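Local coordinates for protein pyridine nucleotide-disulphide oxidoreductase dimerisation region (Escherichia coli BL21, PDB 6KYY) that is an FAD-dependent flavoprotein disulfide reductase that binds copper(II) and is probably involved in resistance to reactive chlorine species stress, at residues Asp205-Asp210 with Val384-Val389; Asp313-Arg318 with Gly325-Asp330. All coordinates share one frame; numbering follows the deposited sequence.

Contact 1. Residues Asp205-Asp210 with Val384-Val389; sequences DRDIAD and VLKAIV
K386 reaches out from strand 384-390 to two aspartates, D205 just before helix 206-218 and D207 in its first turn. Its CB already points toward the helix, and CG sits between the backbone N and the carbonyl carbon (chi1 70°). CD then passes the methyl CG2 of I208 at 4.0 Å, the two side chains crossing at about a right angle. The same methyl also meets CG1 of V384, 4.1 Å away. A bend at chi3 (-70°) sets CE, and NZ ends tip to tip with D207, 3.0 Å from OD1, which it meets on the syn side but 30° out of the carboxylate plane. A weak bond of 3.2 Å joins NZ to D207 OD2. The salt-bridge network spans two domains: the helix belongs to the Rossmann-type domain built on strands 167-171, 190-194 and 221-224, the strand to the antiparallel sheet of the dimerisation domain. D205 adds a weak bond from NZ to OD2 at 3.4 Å, but its carboxylate is held chiefly by the backbone N atoms of E352 and E353. E352 OE1 also bridges NZ, and the single lysine charge probably offsets three neighbouring carboxylates.

Contact 2. Residues Asp313-Arg318 with Gly325-Asp330; sequences DYRIVR and GKRSTD
I316 and R327 meet where the chain leaves helix 307-321 and the following loop doubles back along the helix. The loop leads from this helix, which packs on helix 20-31 of the FAD-binding Rossmann-type domain, into strand 337-339, the first strand of the dimerisation sheet. The backbones run close together here, with the CA atoms of I316 and R327 5.1 Å apart.

From the helix, I316 sends its two branches to different targets. CD1 lies over one face of the R327 guanidinium, 3.3 Å above the plane and offset toward its rim. The same methyl is 3.3 Å from the carbonyl oxygen S328 O. The other branch, CG2, packs against the backbone of R327, at 3.5 Å from its O atom. R327 reaches this position through a chain bent at chi2 and chi3, its side chain crossing that of I316 at about a right angle.

At the guanidinium edge, R327 NH1 approaches R315 CB at 3.3 Å. The two arginines lie side by side and point the same way, their guanidinium planes 48° apart. NH1 of R315 and NH1 of R327 are 4.5 Å apart, a like-charge proximity that D312 would ease: its OD1 forms a salt bridge with R327 NH1 and a long, weak ion pair with R315 NH1. R315 NH2 turns to another partner, the backbone O of Q429 in the second subunit. Farther along the loop, S328 OG accepts from the D330 N-H in an ST turn, over 2.6 Å at an angle of 147°.

In the fold
Contact 1 joins two domains of one subunit, whereas contact 2 joins a helix to the loop after it; their centres are 33 Å apart and their nearest atoms about 21 Å apart, without touching. Contact 1 bridges sequence-distant segments and ties a helix of the second Rossmann-type domain to the dimerisation sheet. Contact 2 is local in sequence, and both its segments fall within the 173 residues that separate those of contact 1. Both lie away from the annotated sites, though the D313 side chain in contact 2 is about 7 Å from a bound FAD and about 14 Å from a copper ion. Contact 2 also reaches the second subunit, whereas no other chain touches the segments of contact 1.

Contact 1. Residues Asp205-Asp210 with Val384-Val389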
loop_
_atom_site.group_PDB
_atom_site.type_symbol
_atom_site.label_atom_id
_atom_site.label_comp_id
_atom_site.label_asym_id
_atom_site.label_seq_id
_atom_site.Cartn_x
_atom_site.Cartn_y
_atom_site.Cartn_z
ATOM N N ASP B 205 -4.001 11.925 -19.029
ATOM C CA ASP B 205 -5.289 12.525 -19.341
ATOM C C ASP B 205 -5.352 13.949 -18.807
ATOM O O ASP B 205 -4.660 14.311 -17.852
ATOM C CB ASP B 205 -6.424 11.695 -18.744
ATOM C CG ASP B 205 -6.857 10.564 -19.651
ATOM O OD1 ASP B 205 -6.902 10.772 -20.881
ATOM O OD2 ASP B 205 -7.151 9.468 -19.131
ATOM N N ARG B 206 -6.196 14.767 -19.437
ATOM C CA ARG B 206 -6.349 16.143 -18.982
ATOM C C ARG B 206 -7.032 16.212 -17.623
ATOM O O ARG B 206 -6.720 17.101 -16.822
ATOM C CB ARG B 206 -7.129 16.958 -20.015
ATOM C CG ARG B 206 -6.352 17.264 -21.292
ATOM C CD ARG B 206 -5.016 17.931 -20.993
ATOM N NE ARG B 206 -3.923 16.963 -20.934
ATOM C CZ ARG B 206 -2.738 17.205 -20.384
ATOM N NH1 ARG B 206 -2.481 18.388 -19.846
ATOM N NH2 ARG B 206 -1.808 16.260 -20.374
ATOM N N ASP B 207 -7.949 15.284 -17.337
ATOM C CA ASP B 207 -8.669 15.331 -16.067
ATOM C C ASP B 207 -7.744 15.042 -14.891
ATOM O O ASP B 207 -7.887 15.647 -13.822
ATOM C CB ASP B 207 -9.843 14.350 -16.084
ATOM C CG ASP B 207 -9.480 13.014 -16.698
ATOM O OD1 ASP B 207 -9.895 12.756 -17.847
ATOM O OD2 ASP B 207 -8.784 12.222 -16.031
ATOM N N ILE B 208 -6.788 14.130 -15.063
ATOM C CA ILE B 208 -5.828 13.865 -13.996
ATOM C C ILE B 208 -4.657 14.847 -14.029
ATOM O O ILE B 208 -4.085 15.156 -12.980
ATOM C CB ILE B 208 -5.330 12.410 -14.051
ATOM C CG1 ILE B 208 -4.730 12.081 -15.419
ATOM C CG2 ILE B 208 -6.459 11.449 -13.717
ATOM C CD1 ILE B 208 -4.001 10.756 -15.455
ATOM N N ALA B 209 -4.286 15.345 -15.211
ATOM C CA ALA B 209 -3.276 16.398 -15.275
ATOM C C ALA B 209 -3.776 17.673 -14.611
ATOM O O ALA B 209 -3.021 18.356 -13.910
ATOM C CB ALA B 209 -2.883 16.669 -16.727
ATOM N N ASP B 210 -5.050 18.010 -14.824
ATOM C CA ASP B 210 -5.632 19.161 -14.142
ATOM C C ASP B 210 -5.653 18.950 -12.635
ATOM O O ASP B 210 -5.367 19.875 -11.867
ATOM C CB ASP B 210 -7.046 19.426 -14.662
ATOM C CG ASP B 210 -7.055 19.999 -16.065
ATOM O OD1 ASP B 210 -8.097 19.888 -16.746
ATOM O OD2 ASP B 210 -6.019 20.554 -16.487
ATOM N N VAL B 384 -8.026 11.415 -7.238
ATOM C CA VAL B 384 -9.199 10.861 -7.906
ATOM C C VAL B 384 -8.844 9.471 -8.409
ATOM O O VAL B 384 -7.671 9.146 -8.607
ATOM C CB VAL B 384 -9.669 11.784 -9.061
ATOM C CG1 VAL B 384 -8.725 11.678 -10.251
ATOM C CG2 VAL B 384 -11.102 11.460 -9.468
ATOM N N LEU B 385 -9.862 8.637 -8.598
ATOM C CA LEU B 385 -9.717 7.327 -9.214
ATOM C C LEU B 385 -10.514 7.294 -10.507
ATOM O O LEU B 385 -11.623 7.835 -10.578
ATOM C CB LEU B 385 -10.200 6.210 -8.283
ATOM C CG LEU B 385 -9.547 6.094 -6.908
ATOM C CD1 LEU B 385 -9.872 4.744 -6.288
ATOM C CD2 LEU B 385 -8.048 6.292 -7.013
ATOM N N LYS B 386 -9.948 6.662 -11.531
ATOM C CA LYS B 386 -10.670 6.470 -12.779
ATOM C C LYS B 386 -10.060 5.292 -13.520
ATOM O O LYS B 386 -8.842 5.095 -13.495
ATOM C CB LYS B 386 -10.642 7.730 -13.654
ATOM C CG LYS B 386 -9.287 8.042 -14.258
ATOM C CD LYS B 386 -9.369 9.153 -15.284
ATOM C CE LYS B 386 -10.098 8.698 -16.533
ATOM N NZ LYS B 386 -10.143 9.783 -17.550
ATOM N N ALA B 387 -10.919 4.502 -14.158
ATOM C CA ALA B 387 -10.488 3.386 -14.982
ATOM C C ALA B 387 -11.411 3.289 -16.186
ATOM O O ALA B 387 -12.459 3.938 -16.248
ATOM C CB ALA B 387 -10.470 2.072 -14.196
ATOM N N ILE B 388 -11.009 2.472 -17.153
ATOM C CA ILE B 388 -11.709 2.353 -18.426
ATOM C C ILE B 388 -12.092 0.894 -18.622
ATOM O O ILE B 388 -11.228 0.009 -18.590
ATOM C CB ILE B 388 -10.851 2.861 -19.593
ATOM C CG1 ILE B 388 -10.364 4.281 -19.301
ATOM C CG2 ILE B 388 -11.642 2.831 -20.892
ATOM C CD1 ILE B 388 -8.994 4.576 -19.847
ATOM N N VAL B 389 -13.382 0.648 -18.824
ATOM C CA VAL B 389 -13.922 -0.689 -19.029
ATOM C C VAL B 389 -14.314 -0.825 -20.492
ATOM O O VAL B 389 -14.933 0.082 -21.062
ATOM C CB VAL B 389 -15.126 -0.956 -18.111
ATOM C CG1 VAL B 389 -15.697 -2.344 -18.367
ATOM C CG2 VAL B 389 -14.724 -0.791 -16.653
#

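Contact 2. Residues Asp313-Arg318 with Gly325-Asp330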
loop_
_atom_site.group_PDB
_atom_site.type_symbol
_atom_site.label_atom_id
_atom_site.label_comp_id
_atom_site.label_asym_id
_atom_site.label_seq_id
_atom_site.Cartn_x
_atom_site.Cartn_y
_atom_site.Cartn_z
ATOM N N ASP B 313 14.886 -7.470 -17.115
ATOM C CA ASP B 313 15.985 -7.741 -18.034
ATOM C C ASP B 313 16.885 -8.846 -17.497
ATOM O O ASP B 313 17.319 -9.726 -18.251
ATOM C CB ASP B 313 16.789 -6.467 -18.283
ATOM C CG ASP B 313 16.082 -5.504 -19.213
ATOM O OD1 ASP B 313 16.399 -4.297 -19.171
ATOM O OD2 ASP B 313 15.208 -5.952 -19.985
ATOM N N TYR B 314 17.177 -8.816 -16.193
ATOM C CA TYR B 314 17.916 -9.912 -15.576
ATOM C C TYR B 314 17.181 -11.233 -15.756
ATOM O O TYR B 314 17.807 -12.275 -15.981
ATOM C CB TYR B 314 18.142 -9.622 -14.090
ATOM C CG TYR B 314 18.209 -10.866 -13.228
ATOM C CD1 TYR B 314 19.393 -11.581 -13.097
ATOM C CD2 TYR B 314 17.089 -11.324 -12.543
ATOM C CE1 TYR B 314 19.458 -12.717 -12.312
ATOM C CE2 TYR B 314 17.145 -12.460 -11.759
ATOM C CZ TYR B 314 18.332 -13.152 -11.646
ATOM O OH TYR B 314 18.392 -14.282 -10.864
ATOM N N ARG B 315 15.849 -11.206 -15.661
ATOM C CA ARG B 315 15.069 -12.428 -15.825
ATOM C C ARG B 315 15.202 -12.980 -17.238
ATOM O O ARG B 315 15.261 -14.200 -17.430
ATOM C CB ARG B 315 13.603 -12.162 -15.487
ATOM C CG ARG B 315 13.363 -11.782 -14.036
ATOM C CD ARG B 315 11.998 -12.244 -13.559
ATOM N NE ARG B 315 11.551 -11.494 -12.389
ATOM C CZ ARG B 315 10.579 -10.588 -12.409
ATOM N NH1 ARG B 315 9.946 -10.316 -13.544
ATOM N NH2 ARG B 315 10.240 -9.953 -11.296
ATOM N N ILE B 316 15.253 -12.100 -18.240
ATOM C CA ILE B 316 15.441 -12.550 -19.617
ATOM C C ILE B 316 16.771 -13.279 -19.757
ATOM O O ILE B 316 16.829 -14.415 -20.241
ATOM C CB ILE B 316 15.354 -11.364 -20.596
ATOM C CG1 ILE B 316 14.077 -10.552 -20.367
ATOM C CG2 ILE B 316 15.430 -11.856 -22.034
ATOM C CD1 ILE B 316 12.817 -11.366 -20.423
ATOM N N VAL B 317 17.859 -12.637 -19.325
ATOM C CA VAL B 317 19.183 -13.216 -19.530
ATOM C C VAL B 317 19.413 -14.408 -18.608
ATOM O O VAL B 317 20.133 -15.346 -18.971
ATOM C CB VAL B 317 20.274 -12.140 -19.360
ATOM C CG1 VAL B 317 19.958 -10.926 -20.220
ATOM C CG2 VAL B 317 20.428 -11.739 -17.902
ATOM N N ARG B 318 18.812 -14.407 -17.414
ATOM C CA ARG B 318 18.940 -15.568 -16.539
ATOM C C ARG B 318 18.206 -16.773 -17.111
ATOM O O ARG B 318 18.609 -17.916 -16.870
ATOM C CB ARG B 318 18.418 -15.244 -15.139
ATOM C CG ARG B 318 18.749 -16.294 -14.088
ATOM C CD ARG B 318 17.522 -17.118 -13.718
ATOM N NE ARG B 318 17.879 -18.393 -13.098
ATOM C CZ ARG B 318 17.434 -19.575 -13.512
ATOM N NH1 ARG B 318 17.810 -20.684 -12.889
ATOM N NH2 ARG B 318 16.614 -19.650 -14.553
ATOM N N GLY B 325 14.989 -22.677 -21.818
ATOM C CA GLY B 325 14.784 -21.973 -23.065
ATOM C C GLY B 325 14.935 -20.472 -22.949
ATOM O O GLY B 325 16.051 -19.970 -22.790
ATOM N N LYS B 326 13.825 -19.740 -23.001
ATOM C CA LYS B 326 13.931 -18.310 -23.271
ATOM C C LYS B 326 12.685 -17.568 -22.820
ATOM O O LYS B 326 11.576 -17.877 -23.272
ATOM C CB LYS B 326 14.164 -18.100 -24.756
ATOM C CG LYS B 326 14.698 -16.749 -25.129
ATOM C CD LYS B 326 14.317 -16.457 -26.557
ATOM C CE LYS B 326 12.900 -15.943 -26.644
ATOM N NZ LYS B 326 12.400 -16.035 -28.038
ATOM N N ARG B 327 12.871 -16.594 -21.937
ATOM C CA ARG B 327 11.929 -15.502 -21.770
ATOM C C ARG B 327 12.316 -14.372 -22.721
ATOM O O ARG B 327 13.393 -14.378 -23.321
ATOM C CB ARG B 327 11.910 -15.016 -20.320
ATOM C CG ARG B 327 10.924 -15.757 -19.430
ATOM C CD ARG B 327 10.329 -14.840 -18.374
ATOM N NE ARG B 327 9.838 -13.594 -18.952
ATOM C CZ ARG B 327 10.154 -12.387 -18.498
ATOM N NH1 ARG B 327 10.963 -12.262 -17.458
ATOM N NH2 ARG B 327 9.665 -11.304 -19.086
ATOM N N SER B 328 11.429 -13.392 -22.861
ATOM C CA SER B 328 11.657 -12.337 -23.838
ATOM C C SER B 328 11.052 -11.034 -23.343
ATOM O O SER B 328 10.201 -11.020 -22.451
ATOM C CB SER B 328 11.067 -12.708 -25.203
ATOM O OG SER B 328 10.623 -11.552 -25.886
ATOM N N THR B 329 11.513 -9.925 -23.931
ATOM C CA THR B 329 10.850 -8.650 -23.692
ATOM C C THR B 329 9.491 -8.589 -24.374
ATOM O O THR B 329 8.664 -7.746 -24.009
ATOM C CB THR B 329 11.717 -7.478 -24.163
ATOM O OG1 THR B 329 11.794 -7.474 -25.595
ATOM C CG2 THR B 329 13.117 -7.568 -23.572
ATOM N N ASP B 330 9.241 -9.463 -25.353
ATOM C CA ASP B 330 7.906 -9.609 -25.915
ATOM C C ASP B 330 6.912 -10.172 -24.907
ATOM O O ASP B 330 5.714 -10.211 -25.202
ATOM C CB ASP B 330 7.941 -10.511 -27.153
ATOM C CG ASP B 330 8.596 -9.843 -28.350
ATOM O OD1 ASP B 330 8.976 -10.564 -29.297
ATOM O OD2 ASP B 330 8.730 -8.601 -28.345
#